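Local coordinates for foldase protein PrsA (PDB 4WO7) that catalyses the cis-trans isomerisation of peptidyl-proline bonds and helps secreted proteins to fold outside the cell after translocation, at residues A[66-69]-A[70-73]; A[74-78]-A[79-83]. One frame throughout, in Å; residues are numbered along the deposited sequence.

Contact 1: residues A[66-69]-A[70-73]; sequences TQLG and DQYT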
ATOM      1  N   THR A  66      13.381 -13.139 -13.726  1.00184.32           N
ATOM      2  CA  THR A  66      12.321 -14.083 -14.060  1.00196.22           C
ATOM      3  C   THR A  66      11.005 -13.662 -13.414  1.00178.50           C
ATOM      4  O   THR A  66       9.972 -13.583 -14.082  1.00183.18           O
ATOM      5  CB  THR A  66      12.647 -15.511 -13.605  1.00196.57           C
ATOM      6  OG1 THR A  66      12.873 -15.524 -12.189  1.00198.57           O
ATOM      7  CG2 THR A  66      13.876 -16.046 -14.319  1.00204.70           C
ATOM      8  N   GLN A  67      11.045 -13.415 -12.109  1.00183.93           N
ATOM      9  CA  GLN A  67       9.860 -12.997 -11.373  1.00182.34           C
ATOM     10  C   GLN A  67       9.331 -11.689 -11.945  1.00191.14           C
ATOM     11  O   GLN A  67       8.122 -11.491 -12.062  1.00199.45           O
ATOM     12  CB  GLN A  67      10.185 -12.821  -9.892  1.00174.44           C
ATOM     13  CG  GLN A  67      10.440 -14.117  -9.149  1.00177.34           C
ATOM     14  CD  GLN A  67      10.975 -13.879  -7.748  1.00171.60           C
ATOM     15  OE1 GLN A  67      11.732 -12.936  -7.512  1.00168.15           O
ATOM     16  NE2 GLN A  67      10.586 -14.732  -6.813  1.00170.77           N
ATOM     17  N   LEU A  68      10.262 -10.805 -12.299  1.00208.70           N
ATOM     18  CA  LEU A  68       9.938  -9.505 -12.883  1.00191.56           C
ATOM     19  C   LEU A  68      10.511  -9.394 -14.296  1.00207.26           C
ATOM     20  O   LEU A  68      11.600  -8.866 -14.490  1.00190.35           O
ATOM     21  CB  LEU A  68      10.455  -8.365 -11.988  1.00182.39           C
ATOM     22  CG  LEU A  68      10.031  -6.912 -12.270  1.00182.26           C
ATOM     23  CD1 LEU A  68      10.785  -6.275 -13.431  1.00183.50           C
ATOM     24  CD2 LEU A  68       8.531  -6.835 -12.530  1.00185.42           C
ATOM     25  N   GLY A  69       9.832 -10.019 -15.251  1.00200.94           N
ATOM     26  CA  GLY A  69      10.208  -9.979 -16.658  1.00208.89           C
ATOM     27  C   GLY A  69       9.744  -8.722 -17.388  1.00202.53           C
ATOM     28  O   GLY A  69       8.721  -8.142 -17.023  1.00189.56           O
ATOM     29  N   ASP A  70      10.507  -8.289 -18.394  1.00205.25           N
ATOM     30  CA  ASP A  70      10.127  -7.178 -19.287  1.00207.55           C
ATOM     31  C   ASP A  70      10.040  -5.797 -18.643  1.00206.55           C
ATOM     32  O   ASP A  70      10.559  -4.828 -19.178  1.00224.32           O
ATOM     33  CB  ASP A  70       8.772  -7.470 -19.943  1.00198.49           C
ATOM     34  CG  ASP A  70       8.760  -8.777 -20.707  1.00193.62           C
ATOM     35  OD1 ASP A  70       9.782  -9.105 -21.346  1.00191.24           O
ATOM     36  OD2 ASP A  70       7.723  -9.472 -20.674  1.00191.94           O
ATOM     37  N   GLN A  71       9.373  -5.710 -17.501  1.00226.77           N
ATOM     38  CA  GLN A  71       9.311  -4.483 -16.717  1.00186.28           C
ATOM     39  C   GLN A  71      10.693  -4.176 -16.174  1.00188.53           C
ATOM     40  O   GLN A  71      11.006  -3.053 -15.783  1.00172.76           O
ATOM     41  CB  GLN A  71       8.306  -4.660 -15.589  1.00184.63           C
ATOM     42  CG  GLN A  71       6.912  -4.945 -16.110  1.00193.00           C
ATOM     43  CD  GLN A  71       6.134  -5.861 -15.197  1.00198.76           C
ATOM     44  OE1 GLN A  71       5.367  -5.415 -14.344  1.00197.86           O
ATOM     45  NE2 GLN A  71       6.331  -7.164 -15.378  1.00205.56           N
ATOM     46  N   TYR A  72      11.517  -5.214 -16.184  1.00174.00           N
ATOM     47  CA  TYR A  72      12.874  -5.169 -15.696  1.00168.12           C
ATOM     48  C   TYR A  72      13.688  -4.147 -16.494  1.00165.57           C
ATOM     49  O   TYR A  72      14.432  -3.356 -15.916  1.00156.24           O
ATOM     50  CB  TYR A  72      13.477  -6.570 -15.801  1.00167.73           C
ATOM     51  CG  TYR A  72      14.837  -6.745 -15.185  1.00153.94           C
ATOM     52  CD1 TYR A  72      15.989  -6.338 -15.839  1.00149.03           C
ATOM     53  CD2 TYR A  72      14.964  -7.350 -13.942  1.00146.77           C
ATOM     54  CE1 TYR A  72      17.233  -6.512 -15.261  1.00149.35           C
ATOM     55  CE2 TYR A  72      16.197  -7.530 -13.357  1.00145.52           C
ATOM     56  CZ  TYR A  72      17.329  -7.109 -14.020  1.00148.68           C
ATOM     57  OH  TYR A  72      18.564  -7.284 -13.444  1.00151.22           O
ATOM     58  N   THR A  73      13.542  -4.169 -17.819  1.00173.19           N
ATOM     59  CA  THR A  73      14.350  -3.321 -18.700  1.00171.18           C
ATOM     60  C   THR A  73      14.069  -1.836 -18.481  1.00162.88           C
ATOM     61  O   THR A  73      14.935  -0.990 -18.712  1.00167.72           O
ATOM     62  CB  THR A  73      14.091  -3.640 -20.197  1.00167.20           C
ATOM     63  OG1 THR A  73      15.145  -3.103 -21.004  1.00156.55           O
ATOM     64  CG2 THR A  73      12.746  -3.082 -20.675  1.00167.71           C
TER
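Gly69 and Gln71 close a classic gamma turn around Asp70, which has positive phi: Gln71 N donates to Gly69 O at 2.6 Å. The turn sits in the bend between helix 54-67 and the short helix 71-78. The helical backbone of 54-67 breaks at Leu68.

The side chain of Gln71 adds a second bond to the same acceptor. Its chain bends at chi2 and folds back, and NE2 meets Gly69 O at 3.1 Å. The C=O...N angle is 163°, so this donor comes in almost head-on, while the backbone donor approaches from the side, at 100° to the C=O and tilted from the carbonyl plane. The acceptor also lies close to the Gln71 amide plane. Two donors from one residue grip a single carbonyl oxygen, which ties the start of helix 71-78 to the first residue of the turn.

Leu68 packs against the first turn of helix 71-78. Its CG is anti to the backbone N (chi1 -170°), bringing the branch toward residues 71 and 72; chi2 then turns one methyl to each. CD2 packs on the Gln71 amide, 3.6 Å from NE2, and the two side chains cross at about a right angle. CD1 reaches Tyr72 CB at 3.6 Å. Replacing Leu68 with an alanine would probably leave the Gln71 amide and Tyr72 CB without their apolar neighbour and open a gap beside helix 71-78. The Tyr72 side chain leads back to helix 54-67, where it touches Leu61 and Lys65. At the edge of its ring, near the ring plane, Leu68 O lies 3.7 Å from Tyr72 CD2.

Contact 2: residues A[74-78]-A[79-83]; sequences ALEKQ and YGKDY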
ATOM      1  N   ALA A  74      12.857  -1.522 -18.032  1.00164.31           N
ATOM      2  CA  ALA A  74      12.490  -0.143 -17.736  1.00148.02           C
ATOM      3  C   ALA A  74      13.248   0.338 -16.511  1.00151.50           C
ATOM      4  O   ALA A  74      13.792   1.442 -16.495  1.00146.00           O
ATOM      5  CB  ALA A  74      10.986  -0.018 -17.522  1.00146.65           C
ATOM      6  N   LEU A  75      13.281  -0.505 -15.487  1.00140.55           N
ATOM      7  CA  LEU A  75      14.024  -0.209 -14.276  1.00137.96           C
ATOM      8  C   LEU A  75      15.525  -0.145 -14.525  1.00136.95           C
ATOM      9  O   LEU A  75      16.226   0.670 -13.923  1.00136.78           O
ATOM     10  CB  LEU A  75      13.731  -1.273 -13.215  1.00135.35           C
ATOM     11  CG  LEU A  75      12.401  -1.225 -12.458  1.00126.78           C
ATOM     12  CD1 LEU A  75      11.249  -0.759 -13.336  1.00131.13           C
ATOM     13  CD2 LEU A  75      12.102  -2.600 -11.876  1.00120.37           C
ATOM     14  N   GLU A  76      16.015  -0.999 -15.416  1.00135.22           N
ATOM     15  CA  GLU A  76      17.439  -1.042 -15.717  1.00129.99           C
ATOM     16  C   GLU A  76      17.861   0.201 -16.493  1.00133.26           C
ATOM     17  O   GLU A  76      18.986   0.683 -16.353  1.00137.11           O
ATOM     18  CB  GLU A  76      17.782  -2.313 -16.495  1.00128.91           C
ATOM     19  CG  GLU A  76      19.259  -2.474 -16.792  1.00130.26           C
ATOM     20  CD  GLU A  76      19.726  -3.906 -16.612  1.00134.50           C
ATOM     21  OE1 GLU A  76      19.812  -4.640 -17.619  1.00140.04           O
ATOM     22  OE2 GLU A  76      20.003  -4.302 -15.459  1.00131.14           O
ATOM     23  N   LYS A  77      16.949   0.722 -17.307  1.00135.67           N
ATOM     24  CA  LYS A  77      17.219   1.929 -18.079  1.00137.28           C
ATOM     25  C   LYS A  77      17.031   3.151 -17.176  1.00134.66           C
ATOM     26  O   LYS A  77      17.785   4.121 -17.267  1.00133.98           O
ATOM     27  CB  LYS A  77      16.306   2.003 -19.312  1.00142.80           C
ATOM     28  CG  LYS A  77      16.634   3.129 -20.296  1.00144.88           C
ATOM     29  CD  LYS A  77      17.878   2.811 -21.122  1.00148.19           C
ATOM     30  CE  LYS A  77      18.183   3.907 -22.137  1.00151.27           C
ATOM     31  NZ  LYS A  77      17.095   4.058 -23.146  1.00155.58           N
ATOM     32  N   GLN A  78      16.018   3.104 -16.312  1.00131.92           N
ATOM     33  CA  GLN A  78      15.675   4.252 -15.472  1.00132.87           C
ATOM     34  C   GLN A  78      16.676   4.489 -14.335  1.00140.07           C
ATOM     35  O   GLN A  78      17.079   5.626 -14.090  1.00144.25           O
ATOM     36  CB  GLN A  78      14.285   4.088 -14.851  1.00124.63           C
ATOM     37  CG  GLN A  78      13.819   5.343 -14.109  1.00118.61           C
ATOM     38  CD  GLN A  78      12.712   5.077 -13.112  1.00119.26           C
ATOM     39  OE1 GLN A  78      11.773   4.330 -13.385  1.00118.95           O
ATOM     40  NE2 GLN A  78      12.821   5.694 -11.938  1.00124.34           N
ATOM     41  N   TYR A  79      17.077   3.419 -13.650  1.00139.22           N
ATOM     42  CA  TYR A  79      17.909   3.538 -12.449  1.00130.75           C
ATOM     43  C   TYR A  79      19.380   3.283 -12.736  1.00129.62           C
ATOM     44  O   TYR A  79      20.252   3.977 -12.214  1.00133.43           O
ATOM     45  CB  TYR A  79      17.449   2.564 -11.356  1.00119.94           C
ATOM     46  CG  TYR A  79      16.086   2.852 -10.771  1.00114.08           C
ATOM     47  CD1 TYR A  79      15.869   3.988 -10.004  1.00110.64           C
ATOM     48  CD2 TYR A  79      15.029   1.970 -10.949  1.00114.63           C
ATOM     49  CE1 TYR A  79      14.630   4.255  -9.454  1.00109.52           C
ATOM     50  CE2 TYR A  79      13.787   2.228 -10.403  1.00114.09           C
ATOM     51  CZ  TYR A  79      13.595   3.368  -9.655  1.00115.49           C
ATOM     52  OH  TYR A  79      12.359   3.617  -9.109  1.00122.96           O
ATOM     53  N   GLY A  80      19.645   2.282 -13.566  1.00136.75           N
ATOM     54  CA  GLY A  80      21.003   1.888 -13.883  1.00125.64           C
ATOM     55  C   GLY A  80      21.276   0.477 -13.409  1.00123.66           C
ATOM     56  O   GLY A  80      20.625  -0.024 -12.496  1.00125.76           O
ATOM     57  N   LYS A  81      22.242  -0.168 -14.050  1.00123.50           N
ATOM     58  CA  LYS A  81      22.569  -1.554 -13.754  1.00126.35           C
ATOM     59  C   LYS A  81      23.190  -1.670 -12.362  1.00126.31           C
ATOM     60  O   LYS A  81      22.886  -2.597 -11.612  1.00128.57           O
ATOM     61  CB  LYS A  81      23.516  -2.095 -14.826  1.00131.44           C
ATOM     62  CG  LYS A  81      23.537  -3.604 -14.968  1.00135.40           C
ATOM     63  CD  LYS A  81      24.513  -4.026 -16.058  1.00141.82           C
ATOM     64  CE  LYS A  81      24.405  -5.510 -16.368  1.00147.92           C
ATOM     65  NZ  LYS A  81      25.403  -5.950 -17.382  1.00155.55           N
ATOM     66  N   ASP A  82      24.056  -0.718 -12.020  1.00122.92           N
ATOM     67  CA  ASP A  82      24.774  -0.757 -10.744  1.00117.05           C
ATOM     68  C   ASP A  82      23.859  -0.538  -9.544  1.00101.82           C
ATOM     69  O   ASP A  82      24.024  -1.181  -8.510  1.00100.25           O
ATOM     70  CB  ASP A  82      25.898   0.282 -10.704  1.00119.88           C
ATOM     71  CG  ASP A  82      27.019  -0.029 -11.680  1.00127.26           C
ATOM     72  OD1 ASP A  82      27.406  -1.212 -11.793  1.00128.40           O
ATOM     73  OD2 ASP A  82      27.562   0.922 -12.282  1.00128.97           O
ATOM     74  N   TYR A  83      22.901   0.373  -9.678  1.00 98.12           N
ATOM     75  CA  TYR A  83      21.996   0.673  -8.577  1.00 92.37           C
ATOM     76  C   TYR A  83      21.148  -0.541  -8.213  1.00 94.91           C
ATOM     77  O   TYR A  83      20.903  -0.793  -7.037  1.00 96.66           O
ATOM     78  CB  TYR A  83      21.095   1.857  -8.921  1.00 91.02           C
ATOM     79  CG  TYR A  83      20.175   2.242  -7.788  1.00 88.55           C
ATOM     80  CD1 TYR A  83      20.660   2.873  -6.654  1.00 84.41           C
ATOM     81  CD2 TYR A  83      18.823   1.954  -7.845  1.00 86.77           C
ATOM     82  CE1 TYR A  83      19.822   3.217  -5.618  1.00 77.21           C
ATOM     83  CE2 TYR A  83      17.979   2.297  -6.817  1.00 85.82           C
ATOM     84  CZ  TYR A  83      18.483   2.928  -5.703  1.00 83.62           C
ATOM     85  OH  TYR A  83      17.641   3.273  -4.667  1.00 84.20           O
TER
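Gln78 sets CG anti to its backbone N (chi1 -173°), while Tyr79 keeps its CG beside the backbone N (chi1 -67°). These torsions lay the two neighbouring side chains side by side, pointing the same way. They stand at a tight interhelical turn, where helix 71-78 gives way to helix 81-101 through Gly80.

The extended Gln78 chain carries its amide over one face of the Tyr79 ring. NE2 lies 3.2 Å above the plane of that ring, offset toward the rim, and its nearest ring atom is Tyr79 CZ at 3.3 Å. The amide and ring planes are 35° apart, so the amide tilts over the ring and is not stacked flat on it. Elsewhere round the side chain, Tyr79 CD2 makes a looser apolar contact with Leu75 CB at 4.2 Å. The ring also packs on Leu84 of the following helix and on Lys30 of the second subunit, so this junction reaches the dimer interface.

The backbone keeps its helical pattern up to Tyr79, whose N donates to Leu75 O at 2.9 Å. The next bond, from Gly80 N to Glu76 O at 3.3 Å, is weak. Gly80 then turns to positive phi and serves as N-cap of helix 81-101. At its backbone angles a CB would run into the carbonyl oxygen of Tyr79, and glycine, lacking one, avoids this.

On another side of the junction, Glu76 bends at chi2 and lies alongside Lys81. Their charges may attract through space, but they form no salt bridge: Glu76 OE1 is 5.7 Å from Lys81 NZ. The carboxylate touches the aliphatic part of the lysine instead, with Glu76 OE2 3.6 Å from Lys81 CG.

Overall arrangement
Both contacts lie at the surface, and neither has a buried residue. They share helix 71-78: contact 1 joins its start to helix 54-67, and contact 2 joins its end to helix 81-101. The contacts follow in series along the chain, with centres about 12 Å apart. They meet where Leu68 CD1 packs on Leu75 CD2 at 4.2 Å. At 66-73 a polar side chain reinforces a tight backbone turn, and a leucine packs against the first turn of the next helix. At 74-83 the chain turns sharply at a glycine, and polar ends rest on less polar surfaces, an amide over an aromatic ring and a carboxylate against lysine methylenes. Contact 2 alone touches the second subunit.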